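Local coordinates for protein epoxide hydrolase (Aspergillus niger, PDB 3G02) that probably opens epoxide rings by adding water, as an enantioselective epoxide hydrolase of the alpha/beta hydrolase fold obtained by directed evolution, at residues R81-Q87 against F122-Y126; H144-P148 against L177-F183. The protein carries 9 engineered substitutions. All coordinates share one frame; numbering follows the deposited sequence. Where two conformers were deposited one is given.

Contact 1: R81-Q87 against F122-Y126; sequences RLNSFPQ and FVEFY
Tyr126 pushes its ring into the turn that ends helix 75-82, and its hydroxyl donates a hydrogen bond to Leu82 O, with OH and O 2.7 Å apart. The donor lies in the carbonyl plane, on a lone pair, at a C=O...O angle of 135°. Arg81 O also sits at the edge of the ring, near its plane. A long side chain, apolar along its flank and polar at its end, suits a buried place facing backbone carbonyls. Over one face comes Phe85, edge-to-face, with ring centroids 4.7 Å apart and planes at 58°; its CD2 is 3.5 Å from Tyr126 CE2. Leu82 crosses Val123 at about a right angle, CD2 lying 3.5 Å from Val123 CG2.

Exposed Arg81 bends at chi3 (75°), and water 1 joins its NH1 to Val123 O. Further out, a type I turn runs from Leu82 to Phe85, and just before it Arg81 O accepts from both Ser84 N and Ser84 OG, which holds the end of the helix. Gln87 rests OE1 3.7 Å from Phe122 CE2, while His98 holds that oxygen by a hydrogen bond. Arg133 binds Ser84 O and makes a cation-pi contact with Phe85. The contact joins the end of helix 75-82 to the 3-10 segment that leads into helix 126-135 of the alpha/beta hydrolase fold.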
ATOM      1  N   ARG A  81     -19.883 -25.710  -4.700  1.00 14.07           N
ATOM      2  CA  ARG A  81     -20.770 -24.615  -5.089  1.00 14.52           C
ATOM      3  C   ARG A  81     -20.302 -23.959  -6.393  1.00 14.44           C
ATOM      4  O   ARG A  81     -21.115 -23.663  -7.268  1.00 14.74           O
ATOM      5  CB  ARG A  81     -20.885 -23.575  -3.971  1.00 14.76           C
ATOM      6  CG  ARG A  81     -21.914 -22.485  -4.239  1.00 16.29           C
ATOM      7  CD  ARG A  81     -22.273 -21.725  -2.970  1.00 18.28           C
ATOM      8  NE  ARG A  81     -21.223 -20.799  -2.547  1.00 19.63           N
ATOM      9  CZ  ARG A  81     -21.075 -19.557  -3.008  1.00 20.63           C
ATOM     10  NH1 ARG A  81     -21.902 -19.074  -3.928  1.00 20.80           N
ATOM     11  NH2 ARG A  81     -20.092 -18.795  -2.550  1.00 20.40           N
ATOM     12  N   LEU A  82     -18.996 -23.743  -6.523  1.00 14.32           N
ATOM     13  CA  LEU A  82     -18.434 -23.228  -7.775  1.00 14.29           C
ATOM     14  C   LEU A  82     -18.848 -24.104  -8.957  1.00 14.25           C
ATOM     15  O   LEU A  82     -19.286 -23.605  -9.997  1.00 14.61           O
ATOM     16  CB  LEU A  82     -16.905 -23.133  -7.691  1.00 14.24           C
ATOM     17  CG  LEU A  82     -16.300 -22.149  -6.682  1.00 14.45           C
ATOM     18  CD1 LEU A  82     -14.793 -22.096  -6.840  1.00 14.70           C
ATOM     19  CD2 LEU A  82     -16.892 -20.773  -6.866  1.00 15.36           C
ATOM     20  N   ASN A  83     -18.735 -25.416  -8.762  1.00 14.02           N
ATOM     21  CA  ASN A  83     -19.005 -26.395  -9.809  1.00 14.16           C
ATOM     22  C   ASN A  83     -20.490 -26.698 -10.025  1.00 14.39           C
ATOM     23  O   ASN A  83     -20.838 -27.518 -10.881  1.00 14.79           O
ATOM     24  CB  ASN A  83     -18.218 -27.677  -9.525  1.00 13.66           C
ATOM     25  CG  ASN A  83     -16.718 -27.483  -9.677  1.00 13.15           C
ATOM     26  OD1 ASN A  83     -16.265 -26.671 -10.487  1.00 13.54           O
ATOM     27  ND2 ASN A  83     -15.943 -28.231  -8.901  1.00 12.29           N
ATOM     28  N   SER A  84     -21.354 -26.018  -9.271  1.00 14.82           N
ATOM     29  CA  SER A  84     -22.803 -26.193  -9.398  1.00 15.32           C
ATOM     30  C   SER A  84     -23.401 -25.462 -10.601  1.00 15.15           C
ATOM     31  O   SER A  84     -24.549 -25.716 -10.968  1.00 16.15           O
ATOM     32  CB  SER A  84     -23.524 -25.781  -8.107  1.00 15.37           C
ATOM     33  OG  SER A  84     -23.454 -24.384  -7.884  1.00 17.46           O
ATOM     34  N   PHE A  85     -22.631 -24.556 -11.203  1.00 14.40           N
ATOM     35  CA  PHE A  85     -23.062 -23.827 -12.394  1.00 13.84           C
ATOM     36  C   PHE A  85     -22.162 -24.178 -13.572  1.00 13.11           C
ATOM     37  O   PHE A  85     -21.010 -24.566 -13.366  1.00 13.08           O
ATOM     38  CB  PHE A  85     -23.031 -22.314 -12.143  1.00 14.38           C
ATOM     39  CG  PHE A  85     -24.144 -21.826 -11.262  1.00 15.14           C
ATOM     40  CD1 PHE A  85     -25.354 -21.408 -11.810  1.00 15.44           C
ATOM     41  CD2 PHE A  85     -23.986 -21.788  -9.879  1.00 16.44           C
ATOM     42  CE1 PHE A  85     -26.387 -20.959 -10.991  1.00 16.42           C
ATOM     43  CE2 PHE A  85     -25.014 -21.337  -9.053  1.00 17.17           C
ATOM     44  CZ  PHE A  85     -26.214 -20.922  -9.612  1.00 16.37           C
ATOM     45  N   PRO A  86     -22.685 -24.057 -14.810  1.00 12.34           N
ATOM     46  CA  PRO A  86     -21.836 -24.313 -15.976  1.00 12.06           C
ATOM     47  C   PRO A  86     -20.638 -23.368 -16.006  1.00 11.78           C
ATOM     48  O   PRO A  86     -20.805 -22.156 -15.859  1.00 11.98           O
ATOM     49  CB  PRO A  86     -22.765 -24.027 -17.165  1.00 12.29           C
ATOM     50  CG  PRO A  86     -24.145 -24.236 -16.615  1.00 12.21           C
ATOM     51  CD  PRO A  86     -24.062 -23.709 -15.209  1.00 12.56           C
ATOM     52  N   GLN A  87     -19.445 -23.940 -16.156  1.00 11.69           N
ATOM     53  CA  GLN A  87     -18.217 -23.170 -16.366  1.00 11.63           C
ATOM     54  C   GLN A  87     -17.489 -23.705 -17.584  1.00 11.86           C
ATOM     55  O   GLN A  87     -17.545 -24.906 -17.877  1.00 12.11           O
ATOM     56  CB  GLN A  87     -17.270 -23.283 -15.176  1.00 11.40           C
ATOM     57  CG  GLN A  87     -17.799 -22.804 -13.841  1.00 11.42           C
ATOM     58  CD  GLN A  87     -16.811 -23.100 -12.740  1.00 12.36           C
ATOM     59  OE1 GLN A  87     -15.916 -22.303 -12.471  1.00 12.13           O
ATOM     60  NE2 GLN A  87     -16.948 -24.260 -12.109  1.00 12.33           N
ATOM     61  N   PHE A 122     -15.888 -13.824 -10.813  1.00  8.17           N
ATOM     62  CA  PHE A 122     -17.112 -14.383 -11.382  1.00  7.93           C
ATOM     63  C   PHE A 122     -18.103 -14.880 -10.319  1.00  8.18           C
ATOM     64  O   PHE A 122     -19.324 -14.845 -10.531  1.00  8.18           O
ATOM     65  CB  PHE A 122     -16.775 -15.509 -12.374  1.00  8.09           C
ATOM     66  CG  PHE A 122     -16.311 -16.787 -11.725  1.00  7.91           C
ATOM     67  CD1 PHE A 122     -15.007 -16.915 -11.255  1.00  8.56           C
ATOM     68  CD2 PHE A 122     -17.180 -17.871 -11.590  1.00  8.70           C
ATOM     69  CE1 PHE A 122     -14.581 -18.091 -10.655  1.00  7.79           C
ATOM     70  CE2 PHE A 122     -16.764 -19.052 -10.990  1.00  8.96           C
ATOM     71  CZ  PHE A 122     -15.461 -19.169 -10.522  1.00  8.96           C
ATOM     72  N   VAL A 123     -17.560 -15.302  -9.179  0.50  8.16           N
ATOM     73  CA  VAL A 123     -18.340 -15.870  -8.082  0.50  8.12           C
ATOM     74  C   VAL A 123     -19.343 -14.858  -7.529  0.50  8.46           C
ATOM     75  O   VAL A 123     -20.424 -15.229  -7.074  0.50  8.76           O
ATOM     76  CB  VAL A 123     -17.413 -16.379  -6.950  0.50  7.85           C
ATOM     77  CG1 VAL A 123     -18.213 -17.077  -5.851  0.50  7.86           C
ATOM     78  CG2 VAL A 123     -16.369 -17.328  -7.514  0.50  7.85           C
ATOM     79  N   GLU A 124     -18.989 -13.579  -7.583  0.50  8.60           N
ATOM     80  CA  GLU A 124     -19.881 -12.532  -7.095  0.50  8.92           C
ATOM     81  C   GLU A 124     -21.263 -12.569  -7.733  0.50  8.82           C
ATOM     82  O   GLU A 124     -22.228 -12.068  -7.151  0.50  8.35           O
ATOM     83  CB  GLU A 124     -19.264 -11.162  -7.319  0.50  9.18           C
ATOM     84  CG  GLU A 124     -18.064 -10.899  -6.460  0.50 10.58           C
ATOM     85  CD  GLU A 124     -17.508  -9.513  -6.670  0.50 11.71           C
ATOM     86  OE1 GLU A 124     -17.407  -9.078  -7.836  0.50 13.03           O
ATOM     87  OE2 GLU A 124     -17.168  -8.858  -5.667  0.50 12.45           O
ATOM     88  N   PHE A 125     -21.355 -13.137  -8.932  1.00  8.92           N
ATOM     89  CA  PHE A 125     -22.624 -13.201  -9.643  1.00  8.89           C
ATOM     90  C   PHE A 125     -23.403 -14.489  -9.418  1.00  8.95           C
ATOM     91  O   PHE A 125     -24.500 -14.644  -9.953  1.00  8.94           O
ATOM     92  CB  PHE A 125     -22.413 -12.932 -11.140  1.00  8.66           C
ATOM     93  CG  PHE A 125     -22.038 -11.512 -11.441  1.00  7.97           C
ATOM     94  CD1 PHE A 125     -23.009 -10.515 -11.451  1.00  7.94           C
ATOM     95  CD2 PHE A 125     -20.711 -11.159 -11.691  1.00  8.38           C
ATOM     96  CE1 PHE A 125     -22.674  -9.189 -11.712  1.00  8.96           C
ATOM     97  CE2 PHE A 125     -20.366  -9.839 -11.956  1.00  8.42           C
ATOM     98  CZ  PHE A 125     -21.348  -8.851 -11.968  1.00  9.02           C
ATOM     99  N   TYR A 126     -22.846 -15.401  -8.622  1.00  9.20           N
ATOM    100  CA  TYR A 126     -23.515 -16.676  -8.348  1.00  9.20           C
ATOM    101  C   TYR A 126     -24.895 -16.528  -7.687  1.00  9.50           C
ATOM    102  O   TYR A 126     -25.834 -17.191  -8.117  1.00  9.28           O
ATOM    103  CB  TYR A 126     -22.605 -17.641  -7.577  1.00  9.43           C
ATOM    104  CG  TYR A 126     -21.799 -18.564  -8.479  1.00  9.12           C
ATOM    105  CD1 TYR A 126     -21.263 -18.109  -9.691  1.00 10.08           C
ATOM    106  CD2 TYR A 126     -21.563 -19.889  -8.113  1.00  9.58           C
ATOM    107  CE1 TYR A 126     -20.527 -18.955 -10.517  1.00  9.72           C
ATOM    108  CE2 TYR A 126     -20.822 -20.737  -8.931  1.00  9.75           C
ATOM    109  CZ  TYR A 126     -20.315 -20.265 -10.129  1.00  9.74           C
ATOM    110  OH  TYR A 126     -19.585 -21.109 -10.935  1.00 10.22           O
TER
HETATM  111  O   HOH W   1     -21.133 -16.144  -4.416  1.00 24.29           O

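Contact 2: H144-P148 against L177-F183; sequences HLVVP and LMKDLGF
Val146 sits at the middle of the contact, its two methyls fitted among four side chains of 177-183. With CG1 anti to the backbone N (chi1 -177°), that methyl meets the tips of Leu177 and Leu181, lying 3.9 Å from Leu181 CD1. CG2 comes to the edge of the Phe183 ring, near its plane, at 4.0 Å from CE2, and Met178, bent at chi2 and chi3, brings SD to 4.1 Å from Val146 CB. A compact beta-branched residue suits a strand. Two residues on, where the strand again faces the helix, Pro148 CB is 3.7 Å from Leu177 CD2, so the one leucine methyl serves both strand residues.

At His144 the rings overlap little, though single atoms come close: its ring and that of Phe183 are tilted by 29° and slid apart, centroids 5.1 Å from each other, while His144 CD2 and Phe183 CE1 approach to 3.5 Å. On the solvent side of the helix, Lys179 and Asp180 take no part in the contact; Lys179 forms a salt bridge with Asp175. Gly182 ends the helix in a Schellman motif, where its positive phi (102°) suits a residue without a side chain; Phe183 N bonds back to Met178 O, and the chain turns Phe183 inward to the strand.

Leu177 also touches strand 87-92, while Met178 and Phe183 reach strand 110-115. Helix 167-180 thus covers part of one face of the sheet, over strands 87-92, 143-148 and 110-115, and Leu145 and Val147, pointing away from it, pack on helix 126-135.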
ATOM      1  N   HIS A 144     -29.252 -14.835 -22.096  1.00 13.20           N
ATOM      2  CA  HIS A 144     -28.025 -15.598 -21.907  1.00 13.09           C
ATOM      3  C   HIS A 144     -27.221 -14.809 -20.889  1.00 12.64           C
ATOM      4  O   HIS A 144     -27.040 -13.601 -21.049  1.00 12.96           O
ATOM      5  CB  HIS A 144     -27.224 -15.705 -23.205  1.00 13.36           C
ATOM      6  CG  HIS A 144     -27.892 -16.512 -24.275  1.00 13.85           C
ATOM      7  ND1 HIS A 144     -28.131 -17.864 -24.150  1.00 14.69           N
ATOM      8  CD2 HIS A 144     -28.339 -16.162 -25.504  1.00 15.47           C
ATOM      9  CE1 HIS A 144     -28.716 -18.307 -25.249  1.00 15.73           C
ATOM     10  NE2 HIS A 144     -28.847 -17.296 -26.087  1.00 15.20           N
ATOM     11  N   LEU A 145     -26.761 -15.483 -19.840  1.00 12.09           N
ATOM     12  CA  LEU A 145     -26.001 -14.813 -18.788  1.00 11.80           C
ATOM     13  C   LEU A 145     -24.578 -15.346 -18.770  1.00 11.03           C
ATOM     14  O   LEU A 145     -24.337 -16.484 -18.366  1.00 11.44           O
ATOM     15  CB  LEU A 145     -26.690 -14.983 -17.431  1.00 11.82           C
ATOM     16  CG  LEU A 145     -28.120 -14.431 -17.384  1.00 12.81           C
ATOM     17  CD1 LEU A 145     -28.932 -15.145 -16.323  1.00 14.21           C
ATOM     18  CD2 LEU A 145     -28.139 -12.922 -17.192  1.00 13.71           C
ATOM     19  N   VAL A 146     -23.650 -14.514 -19.236  1.00 10.58           N
ATOM     20  CA  VAL A 146     -22.237 -14.872 -19.316  1.00 10.10           C
ATOM     21  C   VAL A 146     -21.466 -14.071 -18.269  1.00  9.57           C
ATOM     22  O   VAL A 146     -21.564 -12.843 -18.226  1.00  9.40           O
ATOM     23  CB  VAL A 146     -21.661 -14.578 -20.725  1.00  9.94           C
ATOM     24  CG1 VAL A 146     -20.201 -15.024 -20.829  1.00 10.05           C
ATOM     25  CG2 VAL A 146     -22.504 -15.258 -21.812  1.00 11.14           C
ATOM     26  N   VAL A 147     -20.718 -14.784 -17.433  1.00  9.17           N
ATOM     27  CA  VAL A 147     -19.958 -14.180 -16.338  1.00  9.23           C
ATOM     28  C   VAL A 147     -18.475 -14.533 -16.513  1.00  9.05           C
ATOM     29  O   VAL A 147     -18.007 -15.559 -16.005  1.00  9.86           O
ATOM     30  CB  VAL A 147     -20.463 -14.656 -14.955  1.00  9.10           C
ATOM     31  CG1 VAL A 147     -19.772 -13.878 -13.848  1.00  9.69           C
ATOM     32  CG2 VAL A 147     -21.976 -14.489 -14.840  1.00  9.45           C
ATOM     33  N   PRO A 148     -17.739 -13.679 -17.252  1.00  9.25           N
ATOM     34  CA  PRO A 148     -16.340 -13.988 -17.495  1.00  9.21           C
ATOM     35  C   PRO A 148     -15.433 -13.662 -16.319  1.00  9.06           C
ATOM     36  O   PRO A 148     -15.715 -12.749 -15.533  1.00  9.21           O
ATOM     37  CB  PRO A 148     -15.988 -13.094 -18.686  1.00  9.44           C
ATOM     38  CG  PRO A 148     -16.878 -11.937 -18.571  1.00  9.61           C
ATOM     39  CD  PRO A 148     -18.150 -12.427 -17.911  1.00  9.35           C
ATOM     40  N   LEU A 177     -15.082 -12.681 -26.633  1.00 13.67           N
ATOM     41  CA  LEU A 177     -15.770 -13.785 -25.980  1.00 13.54           C
ATOM     42  C   LEU A 177     -17.235 -13.827 -26.398  1.00 13.21           C
ATOM     43  O   LEU A 177     -17.742 -14.886 -26.771  1.00 13.32           O
ATOM     44  CB  LEU A 177     -15.654 -13.672 -24.454  1.00 13.26           C
ATOM     45  CG  LEU A 177     -16.480 -14.667 -23.630  1.00 13.66           C
ATOM     46  CD1 LEU A 177     -16.029 -16.105 -23.851  1.00 13.46           C
ATOM     47  CD2 LEU A 177     -16.417 -14.303 -22.151  1.00 13.68           C
ATOM     48  N   MET A 178     -17.900 -12.676 -26.338  1.00 13.28           N
ATOM     49  CA  MET A 178     -19.316 -12.594 -26.696  1.00 13.46           C
ATOM     50  C   MET A 178     -19.544 -12.942 -28.168  1.00 13.94           C
ATOM     51  O   MET A 178     -20.504 -13.636 -28.500  1.00 14.14           O
ATOM     52  CB  MET A 178     -19.898 -11.222 -26.345  1.00 13.49           C
ATOM     53  CG  MET A 178     -19.940 -10.929 -24.839  1.00 13.39           C
ATOM     54  SD  MET A 178     -20.838 -12.181 -23.901  1.00 13.00           S
ATOM     55  CE  MET A 178     -22.506 -11.531 -23.956  1.00 13.12           C
ATOM     56  N   LYS A 179     -18.643 -12.488 -29.038  1.00 14.34           N
ATOM     57  CA  LYS A 179     -18.715 -12.844 -30.458  1.00 14.83           C
ATOM     58  C   LYS A 179     -18.519 -14.345 -30.674  1.00 15.00           C
ATOM     59  O   LYS A 179     -19.261 -14.979 -31.435  1.00 15.11           O
ATOM     60  CB  LYS A 179     -17.703 -12.035 -31.271  1.00 14.95           C
ATOM     61  CG  LYS A 179     -18.117 -10.596 -31.475  1.00 15.65           C
ATOM     62  CD  LYS A 179     -17.008  -9.758 -32.087  1.00 17.45           C
ATOM     63  CE  LYS A 179     -17.519  -8.368 -32.432  1.00 18.89           C
ATOM     64  NZ  LYS A 179     -16.412  -7.406 -32.713  1.00 20.12           N
ATOM     65  N   ASP A 180     -17.526 -14.912 -29.990  1.00 15.04           N
ATOM     66  CA  ASP A 180     -17.246 -16.347 -30.044  1.00 15.35           C
ATOM     67  C   ASP A 180     -18.434 -17.201 -29.614  1.00 15.29           C
ATOM     68  O   ASP A 180     -18.647 -18.293 -30.149  1.00 15.18           O
ATOM     69  CB  ASP A 180     -16.034 -16.689 -29.175  1.00 15.83           C
ATOM     70  CG  ASP A 180     -14.721 -16.257 -29.797  1.00 17.01           C
ATOM     71  OD1 ASP A 180     -14.727 -15.700 -30.916  1.00 18.24           O
ATOM     72  OD2 ASP A 180     -13.677 -16.464 -29.147  1.00 19.64           O
ATOM     73  N   LEU A 181     -19.196 -16.701 -28.643  1.00 15.03           N
ATOM     74  CA  LEU A 181     -20.362 -17.415 -28.127  1.00 15.10           C
ATOM     75  C   LEU A 181     -21.599 -17.205 -28.996  1.00 15.45           C
ATOM     76  O   LEU A 181     -22.665 -17.753 -28.702  1.00 15.80           O
ATOM     77  CB  LEU A 181     -20.643 -17.014 -26.673  1.00 14.87           C
ATOM     78  CG  LEU A 181     -19.633 -17.498 -25.631  1.00 14.27           C
ATOM     79  CD1 LEU A 181     -19.905 -16.836 -24.287  1.00 12.99           C
ATOM     80  CD2 LEU A 181     -19.653 -19.014 -25.500  1.00 14.24           C
ATOM     81  N   GLY A 182     -21.445 -16.408 -30.054  1.00 15.69           N
ATOM     82  CA  GLY A 182     -22.490 -16.208 -31.064  1.00 15.78           C
ATOM     83  C   GLY A 182     -23.273 -14.916 -30.958  1.00 16.04           C
ATOM     84  O   GLY A 182     -24.360 -14.793 -31.536  1.00 16.29           O
ATOM     85  N   PHE A 183     -22.729 -13.938 -30.237  1.00 15.70           N
ATOM     86  CA  PHE A 183     -23.477 -12.718 -29.951  1.00 15.91           C
ATOM     87  C   PHE A 183     -22.993 -11.480 -30.714  1.00 16.17           C
ATOM     88  O   PHE A 183     -23.211 -10.349 -30.279  1.00 16.18           O
ATOM     89  CB  PHE A 183     -23.516 -12.455 -28.438  1.00 15.53           C
ATOM     90  CG  PHE A 183     -23.910 -13.655 -27.617  1.00 15.13           C
ATOM     91  CD1 PHE A 183     -25.006 -14.448 -27.974  1.00 14.77           C
ATOM     92  CD2 PHE A 183     -23.198 -13.979 -26.466  1.00 14.35           C
ATOM     93  CE1 PHE A 183     -25.370 -15.550 -27.202  1.00 14.35           C
ATOM     94  CE2 PHE A 183     -23.554 -15.078 -25.686  1.00 14.41           C
ATOM     95  CZ  PHE A 183     -24.642 -15.866 -26.051  1.00 14.97           C
TER

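In the fold
From the N terminus, helix 75-82 leads into the antiparallel strands 87-92 and 95-102 and then strand 110-115; contact 1 closes this loop by bringing the turn after the helix to the segment before helix 126-135. The chain runs through that helix into strand 143-148, where contact 2 opens, and returns to it by way of helix 167-180. The two loops follow in series, neither crossing nor nesting, with centres about 16 Å apart. They touch where the carbonyl of Phe122 and the ring of Phe125 pack on Val147, on the strand face turned away from helix 167-180. Contact 1 ties the end of helix 75-82 to the start of helix 126-135, contact 2 helix 167-180 to strand 143-148.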